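Local coordinates for protein carboxyl esterase NP (PDB 4CCW) that hydrolyses carboxylic esters to an alcohol and a carboxylate, as a carboxylesterase of the alpha/beta hydrolase fold, at residues A[37-42]-A[112-117]; A[46-51]-A[82-87]; A[68-73]-A[274-279]; A[233-238]-A[260-265]. All coordinates share one frame; numbering follows the deposited sequence.

Interaction 1: A[37-42]-A[112-117]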
loop_
_atom_site.group_PDB
_atom_site.type_symbol
_atom_site.label_atom_id
_atom_site.label_comp_id
_atom_site.label_asym_id
_atom_site.label_seq_id
_atom_site.Cartn_x
_atom_site.Cartn_y
_atom_site.Cartn_z
ATOM N N ILE A 37 5.649 16.204 3.497
ATOM C CA ILE A 37 6.620 16.451 2.444
ATOM C C ILE A 37 5.889 17.096 1.275
ATOM O O ILE A 37 4.873 16.584 0.817
ATOM C CB ILE A 37 7.285 15.134 1.990
ATOM C CG1 ILE A 37 8.405 14.755 2.958
ATOM C CG2 ILE A 37 7.838 15.246 0.576
ATOM C CD1 ILE A 37 8.781 13.296 2.874
ATOM N N SER A 38 6.404 18.225 0.808
ATOM C CA SER A 38 5.838 18.903 -0.347
ATOM C C SER A 38 6.247 18.183 -1.629
ATOM O O SER A 38 7.420 17.888 -1.833
ATOM C CB SER A 38 6.300 20.365 -0.381
ATOM O OG SER A 38 5.710 21.054 -1.467
ATOM N N THR A 39 5.270 17.880 -2.479
ATOM C CA THR A 39 5.534 17.259 -3.783
ATOM C C THR A 39 4.782 18.068 -4.826
ATOM O O THR A 39 3.962 18.915 -4.468
ATOM C CB THR A 39 5.041 15.792 -3.873
ATOM O OG1 THR A 39 3.610 15.766 -3.948
ATOM C CG2 THR A 39 5.523 14.947 -2.684
ATOM N N ARG A 40 5.047 17.808 -6.105
ATOM C CA ARG A 40 4.406 18.575 -7.190
ATOM C C ARG A 40 2.904 18.288 -7.250
ATOM O O ARG A 40 2.147 19.018 -7.902
ATOM C CB ARG A 40 5.073 18.291 -8.547
ATOM C CG ARG A 40 4.734 16.938 -9.164
ATOM C CD ARG A 40 5.582 16.631 -10.387
ATOM N NE ARG A 40 6.909 16.134 -10.018
ATOM C CZ ARG A 40 7.863 15.830 -10.893
ATOM N NH1 ARG A 40 7.648 15.962 -12.201
ATOM N NH2 ARG A 40 9.035 15.390 -10.459
ATOM N N PHE A 41 2.487 17.212 -6.578
ATOM C CA PHE A 41 1.070 16.864 -6.493
ATOM C C PHE A 41 0.502 16.973 -5.079
ATOM O O PHE A 41 -0.571 16.437 -4.790
ATOM C CB PHE A 41 0.802 15.490 -7.119
ATOM C CG PHE A 41 1.132 15.427 -8.586
ATOM C CD1 PHE A 41 0.463 16.234 -9.503
ATOM C CD2 PHE A 41 2.121 14.568 -9.048
ATOM C CE1 PHE A 41 0.778 16.183 -10.854
ATOM C CE2 PHE A 41 2.444 14.515 -10.391
ATOM C CZ PHE A 41 1.769 15.318 -11.298
ATOM N N GLY A 42 1.210 17.690 -4.206
ATOM C CA GLY A 42 0.632 18.090 -2.928
ATOM C C GLY A 42 1.341 17.553 -1.709
ATOM O O GLY A 42 2.285 16.757 -1.816
ATOM N N LEU A 112 8.754 9.979 -6.943
ATOM C CA LEU A 112 10.076 10.560 -7.209
ATOM C C LEU A 112 10.344 11.715 -6.242
ATOM O O LEU A 112 11.357 11.711 -5.536
ATOM C CB LEU A 112 10.189 11.035 -8.668
ATOM C CG LEU A 112 11.451 11.822 -9.082
ATOM C CD1 LEU A 112 12.709 10.990 -8.914
ATOM C CD2 LEU A 112 11.348 12.322 -10.520
ATOM N N ASP A 113 9.425 12.685 -6.206
ATOM C CA ASP A 113 9.503 13.821 -5.283
ATOM C C ASP A 113 9.673 13.408 -3.819
ATOM O O ASP A 113 10.485 13.978 -3.096
ATOM C CB ASP A 113 8.250 14.699 -5.397
ATOM C CG ASP A 113 8.142 15.414 -6.731
ATOM O OD1 ASP A 113 9.101 15.403 -7.530
ATOM O OD2 ASP A 113 7.074 16.008 -6.971
ATOM N N VAL A 114 8.873 12.450 -3.378
ATOM C CA VAL A 114 8.988 11.917 -2.021
ATOM C C VAL A 114 10.414 11.405 -1.754
ATOM O O VAL A 114 11.039 11.781 -0.755
ATOM C CB VAL A 114 7.967 10.783 -1.784
ATOM C CG1 VAL A 114 8.209 10.111 -0.442
ATOM C CG2 VAL A 114 6.542 11.315 -1.873
ATOM N N PHE A 115 10.921 10.558 -2.657
ATOM C CA PHE A 115 12.284 10.029 -2.557
ATOM C C PHE A 115 13.300 11.168 -2.484
ATOM O O PHE A 115 14.117 11.213 -1.565
ATOM C CB PHE A 115 12.602 9.141 -3.765
ATOM C CG PHE A 115 12.235 7.684 -3.594
ATOM C CD1 PHE A 115 10.930 7.290 -3.300
ATOM C CD2 PHE A 115 13.193 6.699 -3.807
ATOM C CE1 PHE A 115 10.604 5.942 -3.163
ATOM C CE2 PHE A 115 12.874 5.346 -3.676
ATOM C CZ PHE A 115 11.571 4.969 -3.370
ATOM N N ASP A 116 13.234 12.095 -3.445
ATOM C CA ASP A 116 14.176 13.221 -3.499
ATOM C C ASP A 116 14.144 14.060 -2.214
ATOM O O ASP A 116 15.194 14.435 -1.673
ATOM C CB ASP A 116 13.905 14.107 -4.727
ATOM C CG ASP A 116 14.220 13.413 -6.049
ATOM O OD1 ASP A 116 14.923 12.372 -6.062
ATOM O OD2 ASP A 116 13.771 13.925 -7.096
ATOM N N ASN A 117 12.935 14.336 -1.729
ATOM C CA ASN A 117 12.723 15.149 -0.535
ATOM C C ASN A 117 13.109 14.492 0.786
ATOM O O ASN A 117 13.353 15.185 1.785
ATOM C CB ASN A 117 11.282 15.653 -0.492
ATOM C CG ASN A 117 10.955 16.557 -1.667
ATOM O OD1 ASN A 117 11.813 16.829 -2.508
ATOM N ND2 ASN A 117 9.723 17.025 -1.730
#

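Interaction 2: A[46-51]-A[82-87]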
loop_
_atom_site.group_PDB
_atom_site.type_symbol
_atom_site.label_atom_id
_atom_site.label_comp_id
_atom_site.label_asym_id
_atom_site.label_seq_id
_atom_site.Cartn_x
_atom_site.Cartn_y
_atom_site.Cartn_z
ATOM N N VAL A 46 3.908 11.443 5.998
ATOM C CA VAL A 46 4.895 10.381 6.202
ATOM C C VAL A 46 5.056 10.107 7.692
ATOM O O VAL A 46 5.074 11.034 8.516
ATOM C CB VAL A 46 6.278 10.753 5.598
ATOM C CG1 VAL A 46 7.278 9.605 5.736
ATOM C CG2 VAL A 46 6.152 11.129 4.134
ATOM N N ILE A 47 5.162 8.825 8.028
ATOM C CA ILE A 47 5.520 8.382 9.373
ATOM C C ILE A 47 6.903 7.711 9.317
ATOM O O ILE A 47 7.087 6.708 8.618
ATOM C CB ILE A 47 4.479 7.393 9.927
ATOM C CG1 ILE A 47 3.072 7.987 9.820
ATOM C CG2 ILE A 47 4.795 7.041 11.372
ATOM C CD1 ILE A 47 1.969 6.958 9.811
ATOM N N ALA A 48 7.880 8.274 10.032
ATOM C CA ALA A 48 9.238 7.724 10.061
ATOM C C ALA A 48 9.528 7.010 11.373
ATOM O O ALA A 48 9.177 7.499 12.443
ATOM C CB ALA A 48 10.274 8.815 9.815
ATOM N N SER A 49 10.174 5.853 11.266
ATOM C CA SER A 49 10.608 5.062 12.414
ATOM C C SER A 49 11.991 4.488 12.121
ATOM O O SER A 49 12.404 4.410 10.965
ATOM C CB SER A 49 9.639 3.898 12.641
ATOM O OG SER A 49 8.294 4.314 12.594
ATOM N N GLY A 50 12.700 4.055 13.161
ATOM C CA GLY A 50 13.974 3.366 12.966
ATOM C C GLY A 50 15.175 4.292 13.010
ATOM O O GLY A 50 15.014 5.517 12.979
ATOM N N PRO A 51 16.394 3.711 13.073
ATOM C CA PRO A 51 17.615 4.501 13.253
ATOM C C PRO A 51 17.826 5.435 12.073
ATOM O O PRO A 51 17.662 5.024 10.927
ATOM C CB PRO A 51 18.723 3.443 13.292
ATOM C CG PRO A 51 18.039 2.148 13.583
ATOM C CD PRO A 51 16.692 2.276 12.925
ATOM N N ARG A 82 15.688 2.476 8.264
ATOM C CA ARG A 82 15.037 3.754 8.408
ATOM C C ARG A 82 13.778 3.678 7.564
ATOM O O ARG A 82 13.833 3.767 6.334
ATOM C CB ARG A 82 15.955 4.880 7.936
ATOM C CG ARG A 82 15.343 6.272 8.020
ATOM C CD ARG A 82 14.992 6.655 9.451
ATOM N NE ARG A 82 14.567 8.057 9.578
ATOM C CZ ARG A 82 14.060 8.585 10.689
ATOM N NH1 ARG A 82 13.915 7.833 11.774
ATOM N NH2 ARG A 82 13.707 9.873 10.726
ATOM N N THR A 83 12.641 3.487 8.227
ATOM C CA THR A 83 11.420 3.108 7.539
ATOM C C THR A 83 10.440 4.272 7.433
ATOM O O THR A 83 10.038 4.846 8.454
ATOM C CB THR A 83 10.715 1.958 8.275
ATOM O OG1 THR A 83 10.315 2.407 9.572
ATOM C CG2 THR A 83 11.646 0.811 8.454
ATOM N N TYR A 84 10.066 4.601 6.198
ATOM C CA TYR A 84 9.139 5.694 5.923
ATOM C C TYR A 84 7.821 5.126 5.413
ATOM O O TYR A 84 7.768 4.558 4.314
ATOM C CB TYR A 84 9.706 6.661 4.879
ATOM C CG TYR A 84 11.031 7.292 5.247
ATOM C CD1 TYR A 84 11.092 8.378 6.118
ATOM C CD2 TYR A 84 12.224 6.803 4.714
ATOM C CE1 TYR A 84 12.311 8.956 6.447
ATOM C CE2 TYR A 84 13.451 7.368 5.049
ATOM C CZ TYR A 84 13.487 8.446 5.905
ATOM O OH TYR A 84 14.702 9.013 6.229
ATOM N N ALA A 85 6.760 5.296 6.196
ATOM C CA ALA A 85 5.417 4.905 5.756
ATOM C C ALA A 85 4.708 6.089 5.116
ATOM O O ALA A 85 4.340 7.052 5.791
ATOM C CB ALA A 85 4.609 4.341 6.917
ATOM N N VAL A 86 4.519 6.007 3.807
ATOM C CA VAL A 86 4.037 7.131 2.997
ATOM C C VAL A 86 2.547 6.988 2.667
ATOM O O VAL A 86 2.130 5.954 2.123
ATOM C CB VAL A 86 4.826 7.203 1.679
ATOM C CG1 VAL A 86 4.276 8.308 0.788
ATOM C CG2 VAL A 86 6.319 7.401 1.963
ATOM N N ASP A 87 1.753 8.018 2.967
ATOM C CA ASP A 87 0.330 8.009 2.603
ATOM C C ASP A 87 0.191 8.327 1.119
ATOM O O ASP A 87 0.617 9.389 0.669
ATOM C CB ASP A 87 -0.491 9.005 3.432
ATOM C CG ASP A 87 -0.936 8.455 4.780
ATOM O OD1 ASP A 87 -0.773 7.253 5.054
ATOM O OD2 ASP A 87 -1.459 9.251 5.594
HETATM O O HOH W 1 7.667 4.290 9.782
#

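Interaction 3: A[68-73]-A[274-279]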
loop_
_atom_site.group_PDB
_atom_site.type_symbol
_atom_site.label_atom_id
_atom_site.label_comp_id
_atom_site.label_asym_id
_atom_site.label_seq_id
_atom_site.Cartn_x
_atom_site.Cartn_y
_atom_site.Cartn_z
ATOM N N THR A 68 -1.240 3.821 8.656
ATOM C CA THR A 68 -1.417 3.296 10.006
ATOM C C THR A 68 -1.534 1.768 10.028
ATOM O O THR A 68 -1.403 1.171 11.103
ATOM C CB THR A 68 -2.666 3.879 10.698
ATOM O OG1 THR A 68 -3.833 3.477 9.966
ATOM C CG2 THR A 68 -2.590 5.396 10.786
ATOM N N MET A 69 -1.774 1.150 8.861
ATOM C CA MET A 69 -1.963 -0.307 8.765
ATOM C C MET A 69 -0.713 -1.113 9.098
ATOM O O MET A 69 -0.806 -2.310 9.341
ATOM C CB MET A 69 -2.477 -0.736 7.384
ATOM C CG MET A 69 -1.473 -0.605 6.250
ATOM S SD MET A 69 -2.007 -1.522 4.786
ATOM C CE MET A 69 -1.473 -3.194 5.149
ATOM N N TRP A 70 0.445 -0.459 9.097
ATOM C CA TRP A 70 1.729 -1.158 9.300
ATOM C C TRP A 70 2.081 -1.470 10.740
ATOM O O TRP A 70 3.205 -1.921 11.026
ATOM C CB TRP A 70 2.863 -0.382 8.638
ATOM C CG TRP A 70 2.707 -0.214 7.146
ATOM C CD1 TRP A 70 2.546 0.968 6.436
ATOM C CD2 TRP A 70 2.709 -1.277 6.128
ATOM N NE1 TRP A 70 2.422 0.717 5.086
ATOM C CE2 TRP A 70 2.526 -0.611 4.837
ATOM C CE3 TRP A 70 2.832 -2.666 6.162
ATOM C CZ2 TRP A 70 2.480 -1.324 3.638
ATOM C CZ3 TRP A 70 2.780 -3.372 4.950
ATOM C CH2 TRP A 70 2.603 -2.710 3.721
ATOM N N TYR A 71 1.130 -1.282 11.661
ATOM C CA TYR A 71 1.415 -1.500 13.093
ATOM C C TYR A 71 1.920 -2.906 13.479
ATOM O O TYR A 71 2.688 -3.016 14.438
ATOM C CB TYR A 71 0.254 -1.040 14.003
ATOM C CG TYR A 71 -1.015 -1.857 13.893
ATOM C CD1 TYR A 71 -1.185 -3.021 14.635
ATOM C CD2 TYR A 71 -2.053 -1.460 13.041
ATOM C CE1 TYR A 71 -2.340 -3.780 14.525
ATOM C CE2 TYR A 71 -3.218 -2.201 12.934
ATOM C CZ TYR A 71 -3.356 -3.360 13.666
ATOM O OH TYR A 71 -4.504 -4.104 13.559
ATOM N N PRO A 72 1.521 -3.970 12.737
ATOM C CA PRO A 72 2.000 -5.311 13.109
ATOM C C PRO A 72 3.398 -5.642 12.594
ATOM O O PRO A 72 3.942 -6.702 12.919
ATOM C CB PRO A 72 1.000 -6.253 12.422
ATOM C CG PRO A 72 -0.099 -5.397 11.889
ATOM C CD PRO A 72 0.492 -4.043 11.687
ATOM N N ASN A 73 3.964 -4.751 11.793
ATOM C CA ASN A 73 5.174 -5.066 11.038
ATOM C C ASN A 73 6.293 -4.113 11.381
ATOM O O ASN A 73 7.465 -4.434 11.202
ATOM C CB ASN A 73 4.910 -4.974 9.528
ATOM C CG ASN A 73 3.567 -5.541 9.130
ATOM O OD1 ASN A 73 2.615 -4.785 8.893
ATOM N ND2 ASN A 73 3.463 -6.874 9.084
ATOM N N VAL A 274 -4.982 -9.249 3.010
ATOM C CA VAL A 274 -4.272 -8.367 3.934
ATOM C C VAL A 274 -3.276 -9.203 4.739
ATOM O O VAL A 274 -3.305 -9.267 5.984
ATOM C CB VAL A 274 -5.256 -7.556 4.810
ATOM C CG1 VAL A 274 -4.539 -6.368 5.444
ATOM C CG2 VAL A 274 -6.417 -7.047 3.956
ATOM N N LEU A 275 -2.381 -9.859 4.007
ATOM C CA LEU A 275 -1.526 -10.885 4.583
ATOM C C LEU A 275 -0.518 -10.375 5.630
ATOM O O LEU A 275 -0.123 -11.112 6.536
ATOM C CB LEU A 275 -0.857 -11.706 3.463
ATOM C CG LEU A 275 -0.032 -11.036 2.370
ATOM C CD1 LEU A 275 1.362 -10.730 2.886
ATOM C CD2 LEU A 275 0.087 -11.954 1.157
ATOM N N SER A 276 -0.132 -9.107 5.510
ATOM C CA SER A 276 0.756 -8.455 6.479
ATOM C C SER A 276 0.131 -8.345 7.882
ATOM O O SER A 276 0.849 -8.295 8.894
ATOM C CB SER A 276 1.151 -7.063 5.961
ATOM O OG SER A 276 0.004 -6.248 5.757
ATOM N N MET A 277 -1.200 -8.326 7.933
ATOM C CA MET A 277 -1.955 -8.174 9.185
ATOM C C MET A 277 -2.417 -9.523 9.719
ATOM O O MET A 277 -2.544 -9.706 10.940
ATOM C CB MET A 277 -3.154 -7.214 8.989
ATOM C CG MET A 277 -2.743 -5.833 8.480
ATOM S SD MET A 277 -3.994 -4.544 8.374
ATOM C CE MET A 277 -4.006 -3.976 10.073
ATOM N N GLU A 278 -2.622 -10.478 8.813
ATOM C CA GLU A 278 -3.028 -11.834 9.202
ATOM C C GLU A 278 -1.865 -12.718 9.608
ATOM O O GLU A 278 -1.993 -13.531 10.520
ATOM C CB GLU A 278 -3.814 -12.506 8.087
ATOM C CG GLU A 278 -5.095 -11.768 7.739
ATOM C CD GLU A 278 -5.578 -12.100 6.347
ATOM O OE1 GLU A 278 -4.735 -12.325 5.457
ATOM O OE2 GLU A 278 -6.803 -12.148 6.155
ATOM N N GLN A 279 -0.734 -12.577 8.929
ATOM C CA GLN A 279 0.405 -13.410 9.263
ATOM C C GLN A 279 1.666 -12.565 9.479
ATOM O O GLN A 279 2.657 -12.745 8.778
ATOM C CB GLN A 279 0.591 -14.533 8.218
ATOM C CG GLN A 279 -0.534 -15.590 8.205
ATOM C CD GLN A 279 -0.549 -16.505 9.431
ATOM O OE1 GLN A 279 0.471 -16.712 10.069
ATOM N NE2 GLN A 279 -1.717 -17.069 9.751
HETATM O O HOH W 2 0.119 -4.641 7.937
#

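Interaction 4: A[233-238]-A[260-265]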
loop_
_atom_site.group_PDB
_atom_site.type_symbol
_atom_site.label_atom_id
_atom_site.label_comp_id
_atom_site.label_asym_id
_atom_site.label_seq_id
_atom_site.Cartn_x
_atom_site.Cartn_y
_atom_site.Cartn_z
ATOM N N ARG A 233 13.946 -4.809 -13.885
ATOM C CA ARG A 233 15.407 -4.867 -13.641
ATOM C C ARG A 233 15.752 -4.706 -12.150
ATOM O O ARG A 233 16.888 -4.397 -11.782
ATOM C CB ARG A 233 16.110 -3.777 -14.455
ATOM C CG ARG A 233 16.179 -4.045 -15.950
ATOM C CD ARG A 233 17.163 -3.089 -16.627
ATOM N NE ARG A 233 16.577 -1.772 -16.894
ATOM C CZ ARG A 233 17.195 -0.611 -16.682
ATOM N NH1 ARG A 233 18.409 -0.578 -16.157
ATOM N NH2 ARG A 233 16.592 0.531 -16.980
ATOM N N VAL A 234 14.755 -4.911 -11.302
ATOM C CA VAL A 234 14.880 -4.790 -9.862
ATOM C C VAL A 234 14.434 -6.136 -9.254
ATOM O O VAL A 234 13.430 -6.696 -9.696
ATOM C CB VAL A 234 13.977 -3.628 -9.349
ATOM C CG1 VAL A 234 14.041 -3.487 -7.838
ATOM C CG2 VAL A 234 14.383 -2.305 -9.986
ATOM N N PRO A 235 15.143 -6.644 -8.232
ATOM C CA PRO A 235 14.649 -7.882 -7.602
ATOM C C PRO A 235 13.305 -7.663 -6.924
ATOM O O PRO A 235 13.115 -6.651 -6.237
ATOM C CB PRO A 235 15.723 -8.224 -6.546
ATOM C CG PRO A 235 16.828 -7.245 -6.735
ATOM C CD PRO A 235 16.327 -6.096 -7.548
ATOM N N ILE A 236 12.397 -8.631 -7.101
ATOM C CA ILE A 236 11.051 -8.568 -6.574
ATOM C C ILE A 236 10.739 -9.799 -5.739
ATOM O O ILE A 236 11.076 -10.918 -6.124
ATOM C CB ILE A 236 10.035 -8.453 -7.728
ATOM C CG1 ILE A 236 10.211 -7.107 -8.456
ATOM C CG2 ILE A 236 8.606 -8.692 -7.250
ATOM C CD1 ILE A 236 9.397 -7.008 -9.723
ATOM N N LEU A 237 10.135 -9.568 -4.575
ATOM C CA LEU A 237 9.557 -10.640 -3.786
ATOM C C LEU A 237 8.070 -10.430 -3.910
ATOM O O LEU A 237 7.562 -9.384 -3.533
ATOM C CB LEU A 237 9.985 -10.570 -2.311
ATOM C CG LEU A 237 9.228 -11.477 -1.324
ATOM C CD1 LEU A 237 9.703 -12.923 -1.444
ATOM C CD2 LEU A 237 9.437 -10.996 0.109
ATOM N N LEU A 238 7.372 -11.427 -4.433
ATOM C CA LEU A 238 5.921 -11.363 -4.548
ATOM C C LEU A 238 5.288 -12.303 -3.544
ATOM O O LEU A 238 5.489 -13.505 -3.623
ATOM C CB LEU A 238 5.464 -11.703 -5.977
ATOM C CG LEU A 238 3.949 -11.835 -6.201
ATOM C CD1 LEU A 238 3.257 -10.483 -5.971
ATOM C CD2 LEU A 238 3.655 -12.320 -7.630
ATOM N N VAL A 260 8.535 -12.028 -15.086
ATOM C CA VAL A 260 9.426 -11.131 -14.323
ATOM C C VAL A 260 10.771 -11.833 -14.124
ATOM O O VAL A 260 10.806 -12.900 -13.549
ATOM C CB VAL A 260 8.826 -10.726 -12.956
ATOM C CG1 VAL A 260 9.807 -9.888 -12.147
ATOM C CG2 VAL A 260 7.509 -9.969 -13.143
ATOM N N PRO A 261 11.865 -11.234 -14.608
ATOM C CA PRO A 261 13.168 -11.924 -14.617
ATOM C C PRO A 261 13.691 -12.301 -13.239
ATOM O O PRO A 261 14.222 -13.393 -13.056
ATOM C CB PRO A 261 14.096 -10.890 -15.240
ATOM C CG PRO A 261 13.205 -10.132 -16.145
ATOM C CD PRO A 261 11.934 -9.972 -15.367
ATOM N N ASP A 262 13.566 -11.401 -12.279
ATOM C CA ASP A 262 14.242 -11.620 -11.015
ATOM C C ASP A 262 13.145 -11.582 -9.979
ATOM O O ASP A 262 12.830 -10.517 -9.445
ATOM C CB ASP A 262 15.313 -10.538 -10.791
ATOM C CG ASP A 262 16.201 -10.803 -9.585
ATOM O OD1 ASP A 262 15.869 -11.662 -8.739
ATOM O OD2 ASP A 262 17.255 -10.136 -9.483
ATOM N N ILE A 263 12.541 -12.747 -9.732
ATOM C CA ILE A 263 11.368 -12.837 -8.856
ATOM C C ILE A 263 11.477 -14.014 -7.882
ATOM O O ILE A 263 11.999 -15.078 -8.239
ATOM C CB ILE A 263 10.041 -12.909 -9.668
ATOM C CG1 ILE A 263 8.843 -12.579 -8.780
ATOM C CG2 ILE A 263 9.838 -14.269 -10.335
ATOM C CD1 ILE A 263 7.621 -12.108 -9.544
ATOM N N GLU A 264 11.044 -13.781 -6.645
ATOM C CA GLU A 264 10.806 -14.839 -5.679
ATOM C C GLU A 264 9.333 -14.668 -5.333
ATOM O O GLU A 264 8.934 -13.649 -4.780
ATOM C CB GLU A 264 11.730 -14.692 -4.447
ATOM C CG GLU A 264 13.229 -14.740 -4.780
ATOM C CD GLU A 264 14.136 -14.784 -3.551
ATOM O OE1 GLU A 264 13.641 -14.877 -2.412
ATOM O OE2 GLU A 264 15.370 -14.742 -3.723
ATOM N N ALA A 265 8.509 -15.636 -5.719
ATOM C CA ALA A 265 7.070 -15.502 -5.532
ATOM C C ALA A 265 6.524 -16.695 -4.772
ATOM O O ALA A 265 6.970 -17.818 -4.988
ATOM C CB ALA A 265 6.365 -15.352 -6.883
HETATM O O HOH W 3 13.277 -8.304 -12.100
HETATM O O HOH W 4 13.989 -11.605 -6.581
#

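Interaction 1: A[37-42]-A[112-117]
R40 and D113 carry this contact, the arginine reaching across from the turn that closes the 32-39/42-49 hairpin to a carboxylate on helix 104-118. The guanidinium takes the carboxylate side-on: NE of R40 donates to OD2 of D113 at 3.1 Å and NH2 of R40 to OD1 of D113 at 2.9 Å, both on the syn side, with the two planes 23° apart. A third bond comes from the backbone, where N of R40 reaches the anti side of OD2 of D113 at 2.8 Å in a nearly straight bond (168°). OD2 thus accepts two N-H groups, one from each face of its plane. With D113 cut back to an alanine, the R40 guanidinium and backbone N-H would probably both lose their acceptor, leaving the arginine side chain free to swing.

CB of T39 lies 3.7 Å from CB of D113, CG2 of T39 meets CG2 of V114 at 3.9 Å, and CG2 of I37 packs on CB of N117 at 3.6 Å.

Behind this first shell, a type I turn from T39 to G42 presents R40. T39 holds OG1 between its backbone N and carbonyl carbon (chi1 73°), where it accepts from N of F41 in an ST turn and donates to O of G42 at 2.7 Å. The R40 chain bends at chi3, and its CG lies over one face of the F41 ring. One carboxylate ties both the main chain and the side chain of R40 to the helix, and its charge is probably balanced by the guanidinium.

Interaction 2: A[46-51]-A[82-87]
The R82 guanidinium has the methyl of A48 over one face, with CB of A48 3.7 Å from NH2 of R82 and offset toward the rim. At its edge NH1 of R82 donates to O of G50 at 2.8 Å, a bent bond (138°), and NE makes a weak bond to OH of Y84. The Y84 ring receives CG1 of V46 at its edge, while CB of A48 comes to 3.8 Å from CD1 of Y84. The R82 chain bends at chi2 (62°), which turns its tip back over the neighbouring strand.

Beneath these groups the backbones pair antiparallel. I47 with A85 and S49 with T83 are the hydrogen-bonded pairs, A85 N to I47 O measuring 2.8 Å; V46 with V86 and A48 with Y84 are the non-hydrogen-bonded ones. On the face bearing I47, S49, T83 and A85, OG1 of T83 donates to O of S49 at 3.2 Å from above the carbonyl plane. A water there donates to O of I47 and O of T83 and also bonds OG of S49, which has W28 as a further partner. Helix 104-118 covers the opposite face through Y84 and V86. This is where the antiparallel N-terminal strands join the parallel core of the alpha/beta hydrolase sheet.

Interaction 3: A[68-73]-A[274-279]
M277 sets CG anti to its carbonyl carbon (chi1 -57°) and bends at chi3, which carries CE to the Y71 side chain, 3.5 Å from CE2 of Y71. M69 bends at chi3 as well (-83°), and its CE reaches OG of S276 at 3.4 Å. SD of M277 also lies 4.2 Å from CB of M69, and CG of P72 packs against CG of M277 at 4.3 Å. The side chains of Y71 and M277 cross at about a right angle. OH of Y71 has its own partner in N of H193.

The polar part centres on N73. Its ND2 donates to O of S276 at 3.0 Å in a nearly straight bond (165°), the acceptor lying close to the amide plane, and it has a second partner in OD1 of N284 on helix 280-291. The other end of the amide accepts from a water, 2.7 Å from OD1 of N73. That water also donates to O of M69 and accepts from OG of S276. A leucine in place of N73 would probably leave O of S276 without this donor and the water without one of its acceptors.

F196 of helix 194-205 packs on M69, Y71 and M277, and V274 directly follows H273, the probable catalytic histidine. The contact joins the loop after strand 56-60 to the short helix just beyond that histidine. The thioether chain of M277 packs on the Y71 and P72 side chains, while the asparagine and the water supply directed bonds within the buried interface.

Interaction 4: A[233-238]-A[260-265]
Strands 236-238 and 263-265 run parallel, 14° between their directions and their axes 4.6 Å apart at closest approach, laced by three backbone bonds: I236 N to D262 O, E264 N to I236 O at 2.9 Å, and L238 N to E264 O at 2.7 Å. The side chains of I236, L238, I263 and A265 share one face. There CD1 of I236 meets CG1 of V260 at 3.8 Å, the two side chains crossing at about a right angle. CD1 of I263 reaches CB of L238 at 4.2 Å, its CG1 lying anti to the backbone N (chi1 -163°), and CB of L238 packs on CB of A265 at 3.9 Å. Helix 249-259 covers this face, with A256 touching both L238 and I263.

On the other face CD1 of L237 lies 4.0 Å from CB of E264, whose carboxylate turns to R286 of helix 280-291 in a salt bridge. F290 of the same helix packs on P235, L237 and E264. At the exposed end the D262 carboxylate lies alongside the P235 ring, OD2 of D262 3.8 Å from CB of P235. With helix 249-259 linking them, these strands form a beta-alpha-beta crossover of the alpha/beta hydrolase fold, at the edge of the sheet.

Interactions 2 and 3 are largely buried, whereas interactions 1 and 4 lie farther out and are partly exposed. Interactions 1, 2 and 4 all involve the same mixed sheet: the first places a helix against its N-terminal hairpin, the second pairs strands antiparallel, and the fourth pairs them in parallel near the other end. Interaction 3 instead joins loop and short helix beside the probable catalytic histidine. Interactions 1 and 2 touch where I37 packs on V46 and V114 on V86; interactions 2 and 3 meet at A85 and W70. Chemistry follows place: an ion pair toward the surface, backbone ladders within the sheet, and thioethers with a bridging water near the active site.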